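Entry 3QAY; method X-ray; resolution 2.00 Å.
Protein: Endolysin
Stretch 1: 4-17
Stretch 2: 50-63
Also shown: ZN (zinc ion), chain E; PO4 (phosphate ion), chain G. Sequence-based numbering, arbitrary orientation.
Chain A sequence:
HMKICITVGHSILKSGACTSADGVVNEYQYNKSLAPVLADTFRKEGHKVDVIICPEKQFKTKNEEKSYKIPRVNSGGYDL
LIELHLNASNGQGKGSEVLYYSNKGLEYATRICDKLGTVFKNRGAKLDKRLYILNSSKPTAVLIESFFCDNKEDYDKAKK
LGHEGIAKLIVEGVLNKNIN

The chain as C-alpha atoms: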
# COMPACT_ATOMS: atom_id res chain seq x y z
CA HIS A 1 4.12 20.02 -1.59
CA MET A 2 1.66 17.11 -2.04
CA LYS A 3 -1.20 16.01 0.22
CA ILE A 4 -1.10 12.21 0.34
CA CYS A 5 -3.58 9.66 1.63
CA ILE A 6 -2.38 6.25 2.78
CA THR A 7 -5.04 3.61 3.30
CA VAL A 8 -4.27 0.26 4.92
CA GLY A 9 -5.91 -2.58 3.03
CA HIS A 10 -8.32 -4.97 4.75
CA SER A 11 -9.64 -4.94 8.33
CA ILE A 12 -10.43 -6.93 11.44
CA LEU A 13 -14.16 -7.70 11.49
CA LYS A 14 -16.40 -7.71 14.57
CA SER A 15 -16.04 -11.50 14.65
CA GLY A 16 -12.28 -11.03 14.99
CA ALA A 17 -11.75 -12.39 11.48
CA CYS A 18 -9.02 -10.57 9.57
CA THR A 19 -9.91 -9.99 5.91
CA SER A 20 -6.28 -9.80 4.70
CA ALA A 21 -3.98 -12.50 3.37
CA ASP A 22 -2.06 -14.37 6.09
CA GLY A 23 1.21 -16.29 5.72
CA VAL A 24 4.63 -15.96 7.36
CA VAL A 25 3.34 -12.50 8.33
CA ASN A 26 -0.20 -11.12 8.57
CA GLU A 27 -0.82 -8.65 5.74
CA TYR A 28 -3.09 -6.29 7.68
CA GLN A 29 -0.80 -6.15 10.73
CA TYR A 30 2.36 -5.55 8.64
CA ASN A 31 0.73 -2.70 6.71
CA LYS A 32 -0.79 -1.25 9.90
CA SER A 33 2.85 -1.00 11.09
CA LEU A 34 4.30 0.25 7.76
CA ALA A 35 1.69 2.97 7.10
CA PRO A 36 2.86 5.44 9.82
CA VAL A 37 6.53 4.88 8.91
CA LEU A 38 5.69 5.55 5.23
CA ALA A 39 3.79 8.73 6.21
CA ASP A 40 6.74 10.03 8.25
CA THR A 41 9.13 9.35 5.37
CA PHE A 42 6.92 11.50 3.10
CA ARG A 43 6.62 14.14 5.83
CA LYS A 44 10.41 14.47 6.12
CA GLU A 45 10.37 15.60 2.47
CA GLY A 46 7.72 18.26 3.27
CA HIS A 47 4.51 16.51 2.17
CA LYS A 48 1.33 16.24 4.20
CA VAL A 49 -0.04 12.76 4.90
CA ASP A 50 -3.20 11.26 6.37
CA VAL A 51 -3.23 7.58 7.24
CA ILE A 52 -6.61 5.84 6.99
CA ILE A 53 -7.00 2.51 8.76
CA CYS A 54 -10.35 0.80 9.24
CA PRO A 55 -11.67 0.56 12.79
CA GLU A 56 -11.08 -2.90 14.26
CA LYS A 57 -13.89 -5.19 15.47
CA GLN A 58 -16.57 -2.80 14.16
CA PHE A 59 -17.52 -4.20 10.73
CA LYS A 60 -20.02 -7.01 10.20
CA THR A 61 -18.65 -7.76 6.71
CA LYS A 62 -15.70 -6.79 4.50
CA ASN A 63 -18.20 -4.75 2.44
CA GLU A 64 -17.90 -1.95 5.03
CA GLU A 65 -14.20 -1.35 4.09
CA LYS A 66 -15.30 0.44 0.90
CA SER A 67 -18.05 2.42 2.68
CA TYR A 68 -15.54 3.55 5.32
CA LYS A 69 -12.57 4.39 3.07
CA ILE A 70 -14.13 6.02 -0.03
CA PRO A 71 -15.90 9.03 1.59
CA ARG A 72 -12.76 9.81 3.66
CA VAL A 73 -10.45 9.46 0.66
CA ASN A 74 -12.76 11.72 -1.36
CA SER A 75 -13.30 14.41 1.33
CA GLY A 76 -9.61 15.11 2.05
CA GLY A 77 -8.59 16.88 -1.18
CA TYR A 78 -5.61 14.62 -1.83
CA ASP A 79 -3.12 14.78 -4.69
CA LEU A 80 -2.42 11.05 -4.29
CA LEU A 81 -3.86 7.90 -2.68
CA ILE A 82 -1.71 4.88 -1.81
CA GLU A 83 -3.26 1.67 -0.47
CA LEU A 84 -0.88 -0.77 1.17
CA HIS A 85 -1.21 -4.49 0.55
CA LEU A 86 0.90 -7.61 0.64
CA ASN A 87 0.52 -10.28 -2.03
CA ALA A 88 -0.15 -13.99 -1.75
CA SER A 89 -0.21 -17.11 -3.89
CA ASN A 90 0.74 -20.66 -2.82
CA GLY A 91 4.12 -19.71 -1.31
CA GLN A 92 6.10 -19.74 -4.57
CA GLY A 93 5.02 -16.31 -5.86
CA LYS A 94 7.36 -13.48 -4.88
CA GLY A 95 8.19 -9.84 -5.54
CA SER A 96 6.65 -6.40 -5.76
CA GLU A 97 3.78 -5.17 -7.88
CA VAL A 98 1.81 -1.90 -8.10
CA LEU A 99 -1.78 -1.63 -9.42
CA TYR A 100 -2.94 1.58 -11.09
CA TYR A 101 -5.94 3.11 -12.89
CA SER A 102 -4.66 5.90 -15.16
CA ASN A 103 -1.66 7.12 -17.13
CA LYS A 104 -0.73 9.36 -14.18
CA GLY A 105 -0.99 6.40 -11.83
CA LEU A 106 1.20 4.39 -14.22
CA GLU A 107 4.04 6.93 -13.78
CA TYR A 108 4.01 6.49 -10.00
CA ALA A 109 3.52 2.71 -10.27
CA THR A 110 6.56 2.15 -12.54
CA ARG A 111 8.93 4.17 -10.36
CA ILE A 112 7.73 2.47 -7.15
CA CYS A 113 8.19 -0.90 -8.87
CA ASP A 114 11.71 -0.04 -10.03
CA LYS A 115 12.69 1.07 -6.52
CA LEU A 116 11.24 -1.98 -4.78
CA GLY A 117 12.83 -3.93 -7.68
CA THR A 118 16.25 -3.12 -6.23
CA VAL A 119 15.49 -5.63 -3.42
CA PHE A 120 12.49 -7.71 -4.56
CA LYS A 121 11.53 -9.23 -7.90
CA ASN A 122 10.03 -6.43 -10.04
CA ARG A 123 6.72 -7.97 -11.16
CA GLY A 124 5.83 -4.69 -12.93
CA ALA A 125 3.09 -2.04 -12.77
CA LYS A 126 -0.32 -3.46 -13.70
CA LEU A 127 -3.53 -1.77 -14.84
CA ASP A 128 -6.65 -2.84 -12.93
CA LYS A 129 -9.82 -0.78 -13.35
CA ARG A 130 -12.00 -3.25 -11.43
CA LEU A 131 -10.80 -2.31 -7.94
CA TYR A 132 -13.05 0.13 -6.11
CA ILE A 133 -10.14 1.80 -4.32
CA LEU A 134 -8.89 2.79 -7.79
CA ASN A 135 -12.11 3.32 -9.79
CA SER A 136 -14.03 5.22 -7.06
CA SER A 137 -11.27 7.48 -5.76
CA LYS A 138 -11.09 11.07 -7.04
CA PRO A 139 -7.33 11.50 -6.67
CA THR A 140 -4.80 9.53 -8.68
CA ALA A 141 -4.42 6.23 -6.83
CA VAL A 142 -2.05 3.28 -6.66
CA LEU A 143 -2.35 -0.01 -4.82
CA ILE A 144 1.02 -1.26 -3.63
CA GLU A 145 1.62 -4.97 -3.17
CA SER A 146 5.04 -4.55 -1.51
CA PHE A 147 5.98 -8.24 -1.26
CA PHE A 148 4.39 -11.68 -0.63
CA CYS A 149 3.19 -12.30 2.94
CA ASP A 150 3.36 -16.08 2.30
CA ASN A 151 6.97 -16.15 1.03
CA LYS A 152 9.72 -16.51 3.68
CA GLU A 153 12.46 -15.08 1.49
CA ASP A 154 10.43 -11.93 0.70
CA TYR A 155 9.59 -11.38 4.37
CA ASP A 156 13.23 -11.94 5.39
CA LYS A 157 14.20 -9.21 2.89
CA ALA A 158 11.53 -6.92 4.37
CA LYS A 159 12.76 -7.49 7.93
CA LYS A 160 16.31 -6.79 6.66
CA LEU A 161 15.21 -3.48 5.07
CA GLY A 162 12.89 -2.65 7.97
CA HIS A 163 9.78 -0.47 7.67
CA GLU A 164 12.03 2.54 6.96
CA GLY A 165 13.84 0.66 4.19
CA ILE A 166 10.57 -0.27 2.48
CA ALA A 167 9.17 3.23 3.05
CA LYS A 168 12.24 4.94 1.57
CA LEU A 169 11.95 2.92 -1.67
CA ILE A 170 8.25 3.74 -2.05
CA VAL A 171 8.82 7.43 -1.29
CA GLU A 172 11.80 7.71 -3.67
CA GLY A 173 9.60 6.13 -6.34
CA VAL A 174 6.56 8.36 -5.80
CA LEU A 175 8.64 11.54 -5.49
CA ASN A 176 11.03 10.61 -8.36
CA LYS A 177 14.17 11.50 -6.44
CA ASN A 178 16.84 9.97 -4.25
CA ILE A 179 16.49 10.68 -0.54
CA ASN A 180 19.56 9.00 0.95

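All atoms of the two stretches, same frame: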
# COMPACT_ATOMS: atom_id res chain seq x y z
N ILE A 4 -1.07 13.63 0.68
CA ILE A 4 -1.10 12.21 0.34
C ILE A 4 -1.97 11.45 1.32
O ILE A 4 -1.93 11.69 2.52
CB ILE A 4 0.33 11.60 0.33
CG1 ILE A 4 1.26 12.38 -0.60
CG2 ILE A 4 0.29 10.14 -0.10
CD1 ILE A 4 2.68 11.84 -0.63
N CYS A 5 -2.77 10.52 0.79
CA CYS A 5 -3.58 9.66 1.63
C CYS A 5 -3.01 8.26 1.56
O CYS A 5 -2.76 7.76 0.46
CB CYS A 5 -5.03 9.64 1.15
SG CYS A 5 -6.13 8.61 2.16
N ILE A 6 -2.79 7.65 2.72
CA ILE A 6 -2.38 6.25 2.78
C ILE A 6 -3.49 5.46 3.45
O ILE A 6 -3.82 5.72 4.61
CB ILE A 6 -1.08 6.05 3.60
CG1 ILE A 6 0.08 6.83 2.99
CG2 ILE A 6 -0.70 4.57 3.66
CD1 ILE A 6 1.33 6.83 3.87
N THR A 7 -4.10 4.54 2.71
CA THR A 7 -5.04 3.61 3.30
C THR A 7 -4.35 2.28 3.55
O THR A 7 -3.49 1.86 2.78
CB THR A 7 -6.27 3.38 2.41
OG1 THR A 7 -5.87 2.88 1.14
CG2 THR A 7 -7.04 4.68 2.23
N VAL A 8 -4.70 1.63 4.66
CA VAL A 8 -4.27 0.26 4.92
C VAL A 8 -5.36 -0.67 4.43
O VAL A 8 -6.53 -0.54 4.81
CB VAL A 8 -4.01 0.03 6.42
CG1 VAL A 8 -3.85 -1.45 6.73
CG2 VAL A 8 -2.77 0.83 6.86
N GLY A 9 -4.98 -1.61 3.56
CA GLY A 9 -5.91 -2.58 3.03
C GLY A 9 -6.42 -3.53 4.09
O GLY A 9 -5.72 -3.84 5.06
N HIS A 10 -7.67 -3.97 3.91
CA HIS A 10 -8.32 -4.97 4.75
C HIS A 10 -8.69 -4.43 6.13
O HIS A 10 -8.55 -3.23 6.39
CB HIS A 10 -7.46 -6.23 4.81
CG HIS A 10 -7.03 -6.70 3.46
ND1 HIS A 10 -7.91 -7.28 2.57
CD2 HIS A 10 -5.84 -6.63 2.83
CE1 HIS A 10 -7.27 -7.58 1.46
NE2 HIS A 10 -6.01 -7.20 1.59
N SER A 11 -9.19 -5.31 6.99
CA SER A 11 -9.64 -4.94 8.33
C SER A 11 -9.81 -6.16 9.22
O SER A 11 -9.76 -7.30 8.76
CB SER A 11 -10.98 -4.20 8.25
OG SER A 11 -12.00 -5.04 7.74
N ILE A 12 -10.02 -5.90 10.51
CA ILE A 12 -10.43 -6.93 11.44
C ILE A 12 -11.91 -6.75 11.71
O ILE A 12 -12.33 -5.74 12.28
CB ILE A 12 -9.64 -6.84 12.76
CG1 ILE A 12 -8.17 -7.17 12.50
CG2 ILE A 12 -10.22 -7.81 13.79
CD1 ILE A 12 -7.31 -7.13 13.74
N LEU A 13 -12.71 -7.74 11.30
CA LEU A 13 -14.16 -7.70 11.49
C LEU A 13 -14.55 -7.79 12.96
O LEU A 13 -13.71 -8.03 13.83
CB LEU A 13 -14.86 -8.83 10.71
CG LEU A 13 -15.17 -8.71 9.20
CD1 LEU A 13 -14.80 -7.35 8.61
CD2 LEU A 13 -14.56 -9.86 8.41
N LYS A 14 -15.84 -7.59 13.23
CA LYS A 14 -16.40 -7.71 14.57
C LYS A 14 -16.24 -9.11 15.15
O LYS A 14 -16.07 -9.27 16.36
CB LYS A 14 -17.89 -7.33 14.53
CG LYS A 14 -18.53 -7.20 15.91
CD LYS A 14 -19.99 -6.82 15.80
CE LYS A 14 -20.53 -6.33 17.14
NZ LYS A 14 -19.78 -5.13 17.62
N SER A 15 -16.29 -10.11 14.28
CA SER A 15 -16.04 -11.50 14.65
C SER A 15 -14.61 -11.75 15.13
O SER A 15 -14.35 -12.75 15.78
CB SER A 15 -16.29 -12.41 13.46
OG SER A 15 -15.27 -12.24 12.49
N GLY A 16 -13.71 -10.85 14.77
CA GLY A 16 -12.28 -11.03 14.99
C GLY A 16 -11.57 -11.57 13.76
O GLY A 16 -10.35 -11.69 13.75
N ALA A 17 -12.34 -11.89 12.72
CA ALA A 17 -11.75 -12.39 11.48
C ALA A 17 -11.01 -11.26 10.79
O ALA A 17 -11.53 -10.14 10.67
CB ALA A 17 -12.83 -12.94 10.56
N ASP A 50 -2.18 11.84 5.50
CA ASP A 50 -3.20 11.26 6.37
C ASP A 50 -3.19 9.76 6.17
O ASP A 50 -3.22 9.28 5.04
CB ASP A 50 -4.60 11.78 6.01
CG ASP A 50 -4.78 13.23 6.34
OD1 ASP A 50 -4.10 13.74 7.25
OD2 ASP A 50 -5.63 13.87 5.67
N VAL A 51 -3.17 9.03 7.28
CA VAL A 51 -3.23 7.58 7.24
C VAL A 51 -4.65 7.16 7.60
O VAL A 51 -5.17 7.59 8.64
CB VAL A 51 -2.23 6.95 8.23
CG1 VAL A 51 -2.44 5.44 8.29
CG2 VAL A 51 -0.80 7.29 7.84
N ILE A 52 -5.26 6.34 6.76
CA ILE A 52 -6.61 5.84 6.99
C ILE A 52 -6.57 4.34 7.22
O ILE A 52 -6.22 3.58 6.32
CB ILE A 52 -7.55 6.11 5.78
CG1 ILE A 52 -7.60 7.60 5.43
CG2 ILE A 52 -8.96 5.59 6.07
CD1 ILE A 52 -8.07 8.47 6.54
N ILE A 53 -6.93 3.92 8.42
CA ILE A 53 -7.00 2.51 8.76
C ILE A 53 -8.41 2.24 9.28
O ILE A 53 -8.94 3.01 10.08
CB ILE A 53 -5.96 2.12 9.84
CG1 ILE A 53 -4.58 2.65 9.45
CG2 ILE A 53 -5.92 0.61 10.02
CD1 ILE A 53 -3.44 2.24 10.38
N CYS A 54 -9.01 1.15 8.81
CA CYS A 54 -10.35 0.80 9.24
C CYS A 54 -10.40 0.53 10.74
O CYS A 54 -9.46 -0.03 11.30
CB CYS A 54 -10.85 -0.44 8.49
SG CYS A 54 -11.26 -0.11 6.78
N PRO A 55 -11.49 0.95 11.40
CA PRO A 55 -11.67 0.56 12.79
C PRO A 55 -11.64 -0.96 12.89
O PRO A 55 -12.08 -1.65 11.95
CB PRO A 55 -13.07 1.09 13.14
CG PRO A 55 -13.42 2.05 12.08
CD PRO A 55 -12.66 1.68 10.87
N GLU A 56 -11.12 -1.47 14.00
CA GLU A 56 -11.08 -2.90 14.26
C GLU A 56 -12.28 -3.36 15.09
O GLU A 56 -12.75 -2.65 15.99
CB GLU A 56 -9.77 -3.28 14.95
CG GLU A 56 -8.55 -3.05 14.08
CD GLU A 56 -7.23 -3.28 14.80
OE1 GLU A 56 -7.26 -3.67 15.98
OE2 GLU A 56 -6.17 -3.06 14.18
N LYS A 57 -12.77 -4.56 14.77
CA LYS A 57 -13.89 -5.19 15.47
C LYS A 57 -15.19 -4.37 15.45
O LYS A 57 -16.01 -4.44 16.37
CB LYS A 57 -13.47 -5.60 16.89
CG LYS A 57 -12.22 -6.49 16.88
CD LYS A 57 -12.05 -7.32 18.15
CE LYS A 57 -10.88 -8.29 18.00
NZ LYS A 57 -10.52 -8.97 19.28
N GLN A 58 -15.38 -3.61 14.37
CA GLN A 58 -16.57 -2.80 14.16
C GLN A 58 -17.44 -3.39 13.05
O GLN A 58 -18.65 -3.54 13.22
CB GLN A 58 -16.17 -1.36 13.81
CG GLN A 58 -17.34 -0.37 13.75
CD GLN A 58 -16.91 1.03 13.33
OE1 GLN A 58 -16.12 1.68 14.01
NE2 GLN A 58 -17.44 1.51 12.22
N PHE A 59 -16.81 -3.75 11.93
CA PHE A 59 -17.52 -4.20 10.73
C PHE A 59 -18.13 -5.59 10.85
O PHE A 59 -17.50 -6.51 11.36
CB PHE A 59 -16.59 -4.21 9.51
CG PHE A 59 -15.98 -2.88 9.17
CD1 PHE A 59 -16.55 -1.68 9.60
CD2 PHE A 59 -14.83 -2.83 8.39
CE1 PHE A 59 -15.97 -0.46 9.27
CE2 PHE A 59 -14.25 -1.61 8.05
CZ PHE A 59 -14.82 -0.43 8.49
N LYS A 60 -19.35 -5.72 10.33
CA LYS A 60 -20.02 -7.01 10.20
C LYS A 60 -19.46 -7.80 9.02
O LYS A 60 -19.23 -9.01 9.13
CB LYS A 60 -21.54 -6.81 10.02
CG LYS A 60 -22.22 -6.09 11.18
CD LYS A 60 -23.75 -6.11 11.05
CE LYS A 60 -24.46 -5.69 12.34
NZ LYS A 60 -25.93 -5.94 12.29
N THR A 61 -19.24 -7.12 7.90
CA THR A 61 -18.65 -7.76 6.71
C THR A 61 -17.53 -6.90 6.12
O THR A 61 -17.41 -5.72 6.45
CB THR A 61 -19.70 -8.01 5.60
OG1 THR A 61 -20.08 -6.77 5.00
CG2 THR A 61 -20.92 -8.71 6.16
N LYS A 62 -16.75 -7.51 5.24
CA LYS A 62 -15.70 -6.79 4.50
C LYS A 62 -16.27 -5.68 3.60
O LYS A 62 -15.54 -4.79 3.18
CB LYS A 62 -14.85 -7.76 3.67
CG LYS A 62 -15.58 -8.40 2.49
CD LYS A 62 -14.61 -9.04 1.51
CE LYS A 62 -15.29 -9.38 0.18
NZ LYS A 62 -14.51 -10.36 -0.63
N ASN A 63 -17.56 -5.75 3.30
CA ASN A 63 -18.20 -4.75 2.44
C ASN A 63 -18.11 -3.34 3.02
O ASN A 63 -18.13 -2.36 2.28
CB ASN A 63 -19.65 -5.13 2.15
CG ASN A 63 -19.77 -6.41 1.35
OD1 ASN A 63 -20.53 -7.32 1.71
ND2 ASN A 63 -19.02 -6.50 0.25
ZN ZN E . -4.54 -7.18 0.22
P PO4 G . -2.11 10.41 10.62
O1 PO4 G . -2.71 9.54 11.69
O2 PO4 G . -0.88 9.71 10.08
O3 PO4 G . -3.12 10.65 9.53
O4 PO4 G . -1.72 11.75 11.19
O HOH W 1 -14.08 -3.48 11.77
O HOH W 2 -18.03 -9.78 11.66
O HOH W 3 -6.44 -7.42 -1.28

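The apolar centre of the contact follows the alternation of side chains along two parallel strands. Cys5 and Thr7 share one face of the sheet with Ile52: Cys5 SG lies 3.7 Å from Ile52 CG1, and Thr7 CG2 lies 3.9 Å from Ile52 CB, so the isoleucine packs against both neighbours. Thr7 suits this place because its methyl makes the apolar contact while OG1 is hydrogen-bonded elsewhere in the structure. On the other face Ile6 and Val51 meet more loosely, Ile6 CB standing 4.4 Å from Val51 CG2. Beyond them Val8, with chi1 in the t well and CB directed toward the other stretch, brings CG2 to 3.6 Å from Ile53 CG1.

A second apolar cluster forms in the loops. Leu13 points its CA-to-CB bond away overall, yet the end of its side chain comes nearer: CD1 reaches 3.7 Å from Phe59 CB and 3.7 Å from Thr61 C. The buried Phe59 ring presents its edge to Ser11, whose OG is 3.6 Å from Phe59 CD2, and Ser11 CB sits 3.8 Å from Cys54 CB. Small side chains at both positions accompany this close approach.

Backbone bonds fix the register. The strand directions differ by 21°, and the pairs Cys5–Asp50, Ile6–Val51 and Thr7–Ile52 are parallel bridges. Ile6 bonds on both sides of its partner, as parallel pairing requires: its N donates to Asp50 O (2.9 Å), and its O accepts from Ile52 N (2.7 Å), both at 173°. Asp50 N to Ile4 O (3.0 Å) and Val8 N to Ile52 O (3.0 Å) extend the ladder.

Pairing resumes in the loops, where Lys57 N donates to Ile12 O (2.8 Å) and Lys14 N to Phe59 O (2.7 Å). Water 1 reinforces this link, donating to Ile12 O (2.9 Å) and Pro55 O (2.7 Å) and accepting from Phe59 N (2.7 Å). Water 2 accepts from Ser15 N (3.2 Å) and donates to Lys60 O (2.9 Å).

At the exposed edge, Lys57 contributes aliphatic length, its CG lying 3.9 Å from Ile12 CG2 and its CE 4.3 Å from Gly16 CA. Gly16 closes the type I turn begun at Leu13, with its N donating to Leu13 O (3.0 Å); its phi/psi of 97/-5° would jam a CB against the preceding carbonyl, which calls for glycine. At the strand end of the contact, Val51 N donates to phosphate O3 (2.8 Å). Altogether the stretches bury 947 Å², summed over both sides.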